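Local coordinates for protein SUMO-1 cysteine protease S273R (African swine fever virus pig/Kenya/KEN-50/1950, PDB 6LJ9) that probably acts as a cysteine protease that matures the viral polyprotein precursors pp220 and pp62 into core-shell proteins and dampens host innate immune responses, at residues 77-88 with 263-272. Sequence-based numbering, arbitrary orientation.
Sequences KAPGPRNNTGLL and YKFRTHLFRI
Phe270 lays one face of its ring under the turn at Gly80 and Pro81: Gly80 CA stands 3.8 Å from the ring centroid and 22° off the normal, a CH-pi contact, and Pro81 CD makes a second. Leu269 CB backs the opposite face, and Leu88 CD1 meets Phe270 CZ at 3.6 Å, so the ring is clamped from several directions.

Beyond it, Arg266 reaches into the 81-86 loop with an extended chain, its CG anti to the carbonyl carbon (chi1 -68°). Its NH1 and NH2 grip Gly86 O end-on, NH1 at 2.9 Å, and NH1 also bonds Pro81 O at 3.1 Å, almost exactly in the guanidinium plane. Thr85 CA lies over one face, while NE forms a salt bridge with Glu231, the neighbour of the probable nucleophile Cys232.

Arg82 returns the grip: CG swings opposite the backbone N (chi1 173°), which carries the extended chain past Ile272 CG1, and NH1 donates to Phe270 O at 2.8 Å, nearly head-on to the carbonyl. Thr267 and Ile272 flank opposite faces of this guanidinium, whose NH2 bonds Pro11 O. At the far end, Lys77 NZ approaches His268 O from above the carbonyl plane at 2.7 Å, and Arg271 N bonds Ala78 O.

The contact thus joins a loop with an inverse gamma turn centred on Pro81 to the end of helix 259-269 and the residues after it. Lys77, Arg82 and Arg266 each direct N-H groups at main-chain carbonyls across it, consistent with side-chain donors, more than strand pairing, holding the loop against the helix end.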
ATOM      1  N   LYS B  77       4.569 -20.160   1.142  1.00 30.93           N
ATOM      2  CA  LYS B  77       3.704 -19.801   2.251  1.00 25.56           C
ATOM      3  C   LYS B  77       4.047 -20.650   3.475  1.00 31.75           C
ATOM      4  O   LYS B  77       4.774 -21.644   3.396  1.00 34.90           O
ATOM      5  CB  LYS B  77       2.236 -19.968   1.864  1.00 27.45           C
ATOM      6  CG  LYS B  77       1.752 -18.959   0.834  1.00 28.55           C
ATOM      7  CD  LYS B  77       0.306 -19.207   0.440  1.00 24.25           C
ATOM      8  CE  LYS B  77      -0.207 -18.117  -0.490  1.00 30.92           C
ATOM      9  NZ  LYS B  77      -1.569 -18.417  -1.014  1.00 25.17           N
ATOM     10  N   ALA B  78       3.515 -20.240   4.622  1.00 28.82           N
ATOM     11  CA  ALA B  78       3.819 -20.925   5.867  1.00 29.94           C
ATOM     12  C   ALA B  78       3.231 -22.336   5.861  1.00 35.86           C
ATOM     13  O   ALA B  78       2.196 -22.585   5.239  1.00 31.97           O
ATOM     14  CB  ALA B  78       3.269 -20.140   7.054  1.00 25.76           C
ATOM     15  N   PRO B  79       3.882 -23.280   6.537  1.00 41.88           N
ATOM     16  CA  PRO B  79       3.304 -24.621   6.657  1.00 30.04           C
ATOM     17  C   PRO B  79       2.142 -24.629   7.635  1.00 31.49           C
ATOM     18  O   PRO B  79       2.121 -23.884   8.618  1.00 32.19           O
ATOM     19  CB  PRO B  79       4.473 -25.465   7.173  1.00 26.78           C
ATOM     20  CG  PRO B  79       5.307 -24.490   7.939  1.00 28.43           C
ATOM     21  CD  PRO B  79       5.198 -23.184   7.193  1.00 29.99           C
ATOM     22  N   GLY B  80       1.163 -25.485   7.354  1.00 27.08           N
ATOM     23  CA  GLY B  80      -0.007 -25.590   8.192  1.00 28.34           C
ATOM     24  C   GLY B  80      -1.074 -26.501   7.620  1.00 44.09           C
ATOM     25  O   GLY B  80      -0.954 -27.022   6.507  1.00 46.02           O
ATOM     26  N   PRO B  81      -2.150 -26.710   8.386  1.00 36.21           N
ATOM     27  CA  PRO B  81      -3.242 -27.573   7.915  1.00 25.94           C
ATOM     28  C   PRO B  81      -3.953 -26.999   6.700  1.00 33.79           C
ATOM     29  O   PRO B  81      -4.988 -26.337   6.828  1.00 29.92           O
ATOM     30  CB  PRO B  81      -4.175 -27.650   9.132  1.00 23.37           C
ATOM     31  CG  PRO B  81      -3.877 -26.415   9.918  1.00 25.05           C
ATOM     32  CD  PRO B  81      -2.417 -26.144   9.719  1.00 30.16           C
ATOM     33  N   ARG B  82      -3.402 -27.255   5.512  1.00 19.84           N
ATOM     34  CA  ARG B  82      -3.960 -26.689   4.290  1.00 22.59           C
ATOM     35  C   ARG B  82      -5.171 -27.473   3.798  1.00 36.17           C
ATOM     36  O   ARG B  82      -6.158 -26.878   3.353  1.00 29.52           O
ATOM     37  CB  ARG B  82      -2.885 -26.634   3.204  1.00 22.18           C
ATOM     38  CG  ARG B  82      -3.395 -26.210   1.837  1.00 17.21           C
ATOM     39  CD  ARG B  82      -2.375 -26.517   0.753  1.00 27.34           C
ATOM     40  NE  ARG B  82      -2.935 -26.353  -0.584  1.00 34.20           N
ATOM     41  CZ  ARG B  82      -2.772 -25.269  -1.336  1.00 29.25           C
ATOM     42  NH1 ARG B  82      -2.057 -24.247  -0.885  1.00 32.22           N
ATOM     43  NH2 ARG B  82      -3.321 -25.209  -2.542  1.00 26.60           N
ATOM     44  N   ASN B  83      -5.119 -28.805   3.870  1.00 51.41           N
ATOM     45  CA  ASN B  83      -6.175 -29.655   3.330  1.00 45.08           C
ATOM     46  C   ASN B  83      -6.808 -30.544   4.393  1.00 38.52           C
ATOM     47  O   ASN B  83      -7.363 -31.599   4.070  1.00 52.29           O
ATOM     48  CB  ASN B  83      -5.642 -30.499   2.174  1.00 28.44           C
ATOM     49  CG  ASN B  83      -5.496 -29.701   0.896  1.00 35.09           C
ATOM     50  OD1 ASN B  83      -6.440 -29.049   0.449  1.00 38.38           O
ATOM     51  ND2 ASN B  83      -4.307 -29.738   0.305  1.00 47.12           N
ATOM     52  N   ASN B  84      -6.725 -30.143   5.656  1.00 35.51           N
ATOM     53  CA  ASN B  84      -7.462 -30.785   6.731  1.00 32.52           C
ATOM     54  C   ASN B  84      -8.008 -29.694   7.638  1.00 37.66           C
ATOM     55  O   ASN B  84      -7.671 -28.516   7.498  1.00 37.89           O
ATOM     56  CB  ASN B  84      -6.589 -31.779   7.513  1.00 27.40           C
ATOM     57  CG  ASN B  84      -5.401 -31.116   8.181  1.00 37.67           C
ATOM     58  OD1 ASN B  84      -5.503 -30.623   9.304  1.00 36.46           O
ATOM     59  ND2 ASN B  84      -4.261 -31.113   7.499  1.00 38.47           N
ATOM     60  N   THR B  85      -8.869 -30.090   8.572  1.00 25.47           N
ATOM     61  CA  THR B  85      -9.548 -29.145   9.444  1.00 34.10           C
ATOM     62  C   THR B  85      -8.843 -28.984  10.790  1.00 33.03           C
ATOM     63  O   THR B  85      -9.442 -28.472  11.744  1.00 31.43           O
ATOM     64  CB  THR B  85     -11.008 -29.570   9.629  1.00 49.62           C
ATOM     65  OG1 THR B  85     -11.791 -28.451  10.063  1.00 81.07           O
ATOM     66  CG2 THR B  85     -11.129 -30.696  10.635  1.00 33.07           C
ATOM     67  N   GLY B  86      -7.577 -29.392  10.877  1.00 30.30           N
ATOM     68  CA  GLY B  86      -6.849 -29.265  12.125  1.00 29.28           C
ATOM     69  C   GLY B  86      -6.767 -27.824  12.590  1.00 35.19           C
ATOM     70  O   GLY B  86      -6.769 -26.885  11.791  1.00 35.53           O
ATOM     71  N   LEU B  87      -6.689 -27.654  13.907  1.00 22.50           N
ATOM     72  CA  LEU B  87      -6.704 -26.323  14.491  1.00 26.58           C
ATOM     73  C   LEU B  87      -5.383 -25.606  14.246  1.00 37.37           C
ATOM     74  O   LEU B  87      -4.307 -26.213  14.231  1.00 38.40           O
ATOM     75  CB  LEU B  87      -6.974 -26.393  15.993  1.00 33.71           C
ATOM     76  CG  LEU B  87      -8.239 -27.125  16.445  1.00 42.55           C
ATOM     77  CD1 LEU B  87      -8.551 -26.804  17.899  1.00 33.02           C
ATOM     78  CD2 LEU B  87      -9.416 -26.775  15.553  1.00 32.63           C
ATOM     79  N   LEU B  88      -5.479 -24.294  14.062  1.00 35.52           N
ATOM     80  CA  LEU B  88      -4.306 -23.456  13.862  1.00 27.73           C
ATOM     81  C   LEU B  88      -3.571 -23.239  15.177  1.00 31.74           C
ATOM     82  O   LEU B  88      -4.188 -23.076  16.234  1.00 37.07           O
ATOM     83  CB  LEU B  88      -4.717 -22.109  13.262  1.00 30.65           C
ATOM     84  CG  LEU B  88      -4.545 -21.938  11.754  1.00 28.91           C
ATOM     85  CD1 LEU B  88      -5.140 -23.113  10.994  1.00 27.88           C
ATOM     86  CD2 LEU B  88      -5.174 -20.632  11.293  1.00 18.33           C
ATOM     87  N   TYR B 263     -12.897 -23.024   4.987  1.00 27.37           N
ATOM     88  CA  TYR B 263     -12.108 -24.229   4.752  1.00 32.83           C
ATOM     89  C   TYR B 263     -11.346 -24.130   3.439  1.00 31.70           C
ATOM     90  O   TYR B 263     -10.203 -24.592   3.340  1.00 30.03           O
ATOM     91  CB  TYR B 263     -13.007 -25.464   4.762  1.00 35.75           C
ATOM     92  CG  TYR B 263     -12.246 -26.760   4.587  1.00 37.31           C
ATOM     93  CD1 TYR B 263     -11.557 -27.331   5.649  1.00 34.96           C
ATOM     94  CD2 TYR B 263     -12.216 -27.412   3.361  1.00 39.75           C
ATOM     95  CE1 TYR B 263     -10.859 -28.514   5.495  1.00 35.12           C
ATOM     96  CE2 TYR B 263     -11.521 -28.596   3.197  1.00 43.12           C
ATOM     97  CZ  TYR B 263     -10.845 -29.143   4.268  1.00 40.38           C
ATOM     98  OH  TYR B 263     -10.151 -30.321   4.114  1.00 46.88           O
ATOM     99  N   LYS B 264     -11.963 -23.530   2.418  1.00 26.21           N
ATOM    100  CA  LYS B 264     -11.250 -23.277   1.171  1.00 30.92           C
ATOM    101  C   LYS B 264     -10.176 -22.212   1.353  1.00 34.38           C
ATOM    102  O   LYS B 264      -9.188 -22.199   0.610  1.00 34.27           O
ATOM    103  CB  LYS B 264     -12.231 -22.860   0.076  1.00 32.09           C
ATOM    104  CG  LYS B 264     -13.190 -23.956  -0.357  1.00 58.82           C
ATOM    105  CD  LYS B 264     -14.152 -23.454  -1.422  1.00 77.25           C
ATOM    106  CE  LYS B 264     -15.090 -24.556  -1.885  1.00 85.38           C
ATOM    107  NZ  LYS B 264     -16.083 -24.060  -2.878  1.00 92.28           N
ATOM    108  N   PHE B 265     -10.350 -21.319   2.329  1.00 32.37           N
ATOM    109  CA  PHE B 265      -9.341 -20.303   2.602  1.00 19.64           C
ATOM    110  C   PHE B 265      -8.061 -20.905   3.166  1.00 23.32           C
ATOM    111  O   PHE B 265      -7.010 -20.255   3.114  1.00 27.82           O
ATOM    112  CB  PHE B 265      -9.903 -19.252   3.563  1.00 19.39           C
ATOM    113  CG  PHE B 265      -8.977 -18.096   3.807  1.00 22.01           C
ATOM    114  CD1 PHE B 265      -8.573 -17.283   2.760  1.00 21.66           C
ATOM    115  CD2 PHE B 265      -8.516 -17.814   5.083  1.00 22.79           C
ATOM    116  CE1 PHE B 265      -7.722 -16.218   2.980  1.00 21.10           C
ATOM    117  CE2 PHE B 265      -7.666 -16.748   5.308  1.00 17.04           C
ATOM    118  CZ  PHE B 265      -7.268 -15.949   4.254  1.00 21.17           C
ATOM    119  N   ARG B 266      -8.123 -22.129   3.700  1.00 21.28           N
ATOM    120  CA  ARG B 266      -6.910 -22.808   4.141  1.00 20.77           C
ATOM    121  C   ARG B 266      -5.937 -23.017   2.989  1.00 21.99           C
ATOM    122  O   ARG B 266      -4.717 -22.972   3.190  1.00 32.65           O
ATOM    123  CB  ARG B 266      -7.260 -24.150   4.785  1.00 25.45           C
ATOM    124  CG  ARG B 266      -8.003 -24.045   6.107  1.00 33.93           C
ATOM    125  CD  ARG B 266      -8.422 -25.422   6.602  1.00 36.36           C
ATOM    126  NE  ARG B 266      -9.022 -25.377   7.933  1.00 22.90           N
ATOM    127  CZ  ARG B 266      -8.360 -25.621   9.059  1.00 25.19           C
ATOM    128  NH1 ARG B 266      -7.072 -25.932   9.019  1.00 19.51           N
ATOM    129  NH2 ARG B 266      -8.986 -25.559  10.226  1.00 21.47           N
ATOM    130  N   THR B 267      -6.453 -23.246   1.778  1.00 28.52           N
ATOM    131  CA  THR B 267      -5.592 -23.391   0.612  1.00 24.07           C
ATOM    132  C   THR B 267      -4.950 -22.071   0.204  1.00 38.83           C
ATOM    133  O   THR B 267      -3.950 -22.079  -0.522  1.00 38.75           O
ATOM    134  CB  THR B 267      -6.381 -23.973  -0.564  1.00 26.85           C
ATOM    135  OG1 THR B 267      -7.333 -23.009  -1.030  1.00 33.48           O
ATOM    136  CG2 THR B 267      -7.116 -25.236  -0.137  1.00 21.45           C
ATOM    137  N   HIS B 268      -5.505 -20.943   0.646  1.00 27.31           N
ATOM    138  CA  HIS B 268      -4.885 -19.644   0.424  1.00 19.10           C
ATOM    139  C   HIS B 268      -3.835 -19.304   1.473  1.00 19.81           C
ATOM    140  O   HIS B 268      -3.026 -18.396   1.248  1.00 15.90           O
ATOM    141  CB  HIS B 268      -5.945 -18.536   0.412  1.00 30.89           C
ATOM    142  CG  HIS B 268      -6.883 -18.603  -0.754  1.00 39.57           C
ATOM    143  ND1 HIS B 268      -7.272 -17.482  -1.456  1.00 33.73           N
ATOM    144  CD2 HIS B 268      -7.516 -19.650  -1.333  1.00 36.60           C
ATOM    145  CE1 HIS B 268      -8.100 -17.837  -2.423  1.00 31.72           C
ATOM    146  NE2 HIS B 268      -8.265 -19.146  -2.369  1.00 39.19           N
ATOM    147  N   LEU B 269      -3.828 -20.008   2.604  1.00 19.58           N
ATOM    148  CA  LEU B 269      -2.961 -19.667   3.725  1.00 19.18           C
ATOM    149  C   LEU B 269      -1.660 -20.462   3.724  1.00 31.64           C
ATOM    150  O   LEU B 269      -0.578 -19.885   3.874  1.00 24.66           O
ATOM    151  CB  LEU B 269      -3.702 -19.895   5.047  1.00 19.35           C
ATOM    152  CG  LEU B 269      -4.810 -18.911   5.423  1.00 18.84           C
ATOM    153  CD1 LEU B 269      -5.585 -19.407   6.635  1.00 23.72           C
ATOM    154  CD2 LEU B 269      -4.219 -17.539   5.691  1.00 17.13           C
ATOM    155  N   PHE B 270      -1.746 -21.777   3.560  1.00 19.42           N
ATOM    156  CA  PHE B 270      -0.621 -22.660   3.814  1.00 24.21           C
ATOM    157  C   PHE B 270      -0.153 -23.337   2.535  1.00 34.58           C
ATOM    158  O   PHE B 270      -0.887 -23.439   1.547  1.00 34.57           O
ATOM    159  CB  PHE B 270      -0.983 -23.723   4.857  1.00 19.76           C
ATOM    160  CG  PHE B 270      -1.617 -23.161   6.094  1.00 24.44           C
ATOM    161  CD1 PHE B 270      -0.896 -22.337   6.943  1.00 26.86           C
ATOM    162  CD2 PHE B 270      -2.933 -23.455   6.410  1.00 24.47           C
ATOM    163  CE1 PHE B 270      -1.476 -21.815   8.084  1.00 31.46           C
ATOM    164  CE2 PHE B 270      -3.518 -22.937   7.550  1.00 27.97           C
ATOM    165  CZ  PHE B 270      -2.789 -22.116   8.388  1.00 28.93           C
ATOM    166  N   ARG B 271       1.093 -23.800   2.574  1.00 34.61           N
ATOM    167  CA  ARG B 271       1.681 -24.573   1.496  1.00 32.87           C
ATOM    168  C   ARG B 271       1.376 -26.055   1.688  1.00 28.40           C
ATOM    169  O   ARG B 271       0.883 -26.490   2.730  1.00 27.05           O
ATOM    170  CB  ARG B 271       3.193 -24.342   1.430  1.00 33.68           C
ATOM    171  CG  ARG B 271       3.949 -24.765   2.683  1.00 39.51           C
ATOM    172  CD  ARG B 271       5.448 -24.844   2.425  1.00 37.30           C
ATOM    173  NE  ARG B 271       6.191 -25.262   3.611  1.00 42.15           N
ATOM    174  CZ  ARG B 271       6.889 -24.440   4.387  1.00 48.62           C
ATOM    175  NH1 ARG B 271       6.949 -23.145   4.101  1.00 28.17           N
ATOM    176  NH2 ARG B 271       7.533 -24.911   5.446  1.00 34.50           N
ATOM    177  N   ILE B 272       1.677 -26.838   0.654  1.00 29.61           N
ATOM    178  CA  ILE B 272       1.441 -28.280   0.674  1.00 34.66           C
ATOM    179  C   ILE B 272       2.651 -28.928   1.341  1.00 51.36           C
ATOM    180  O   ILE B 272       3.679 -29.160   0.704  1.00 73.35           O
ATOM    181  CB  ILE B 272       1.203 -28.835  -0.733  1.00 39.81           C
ATOM    182  CG1 ILE B 272       0.119 -28.021  -1.441  1.00 37.16           C
ATOM    183  CG2 ILE B 272       0.801 -30.299  -0.664  1.00 31.66           C
ATOM    184  CD1 ILE B 272       0.030 -28.281  -2.925  1.00 45.25           C
TER
HETATM  185  O   HOH W   1       1.115 -18.433   5.239  1.00 26.43           O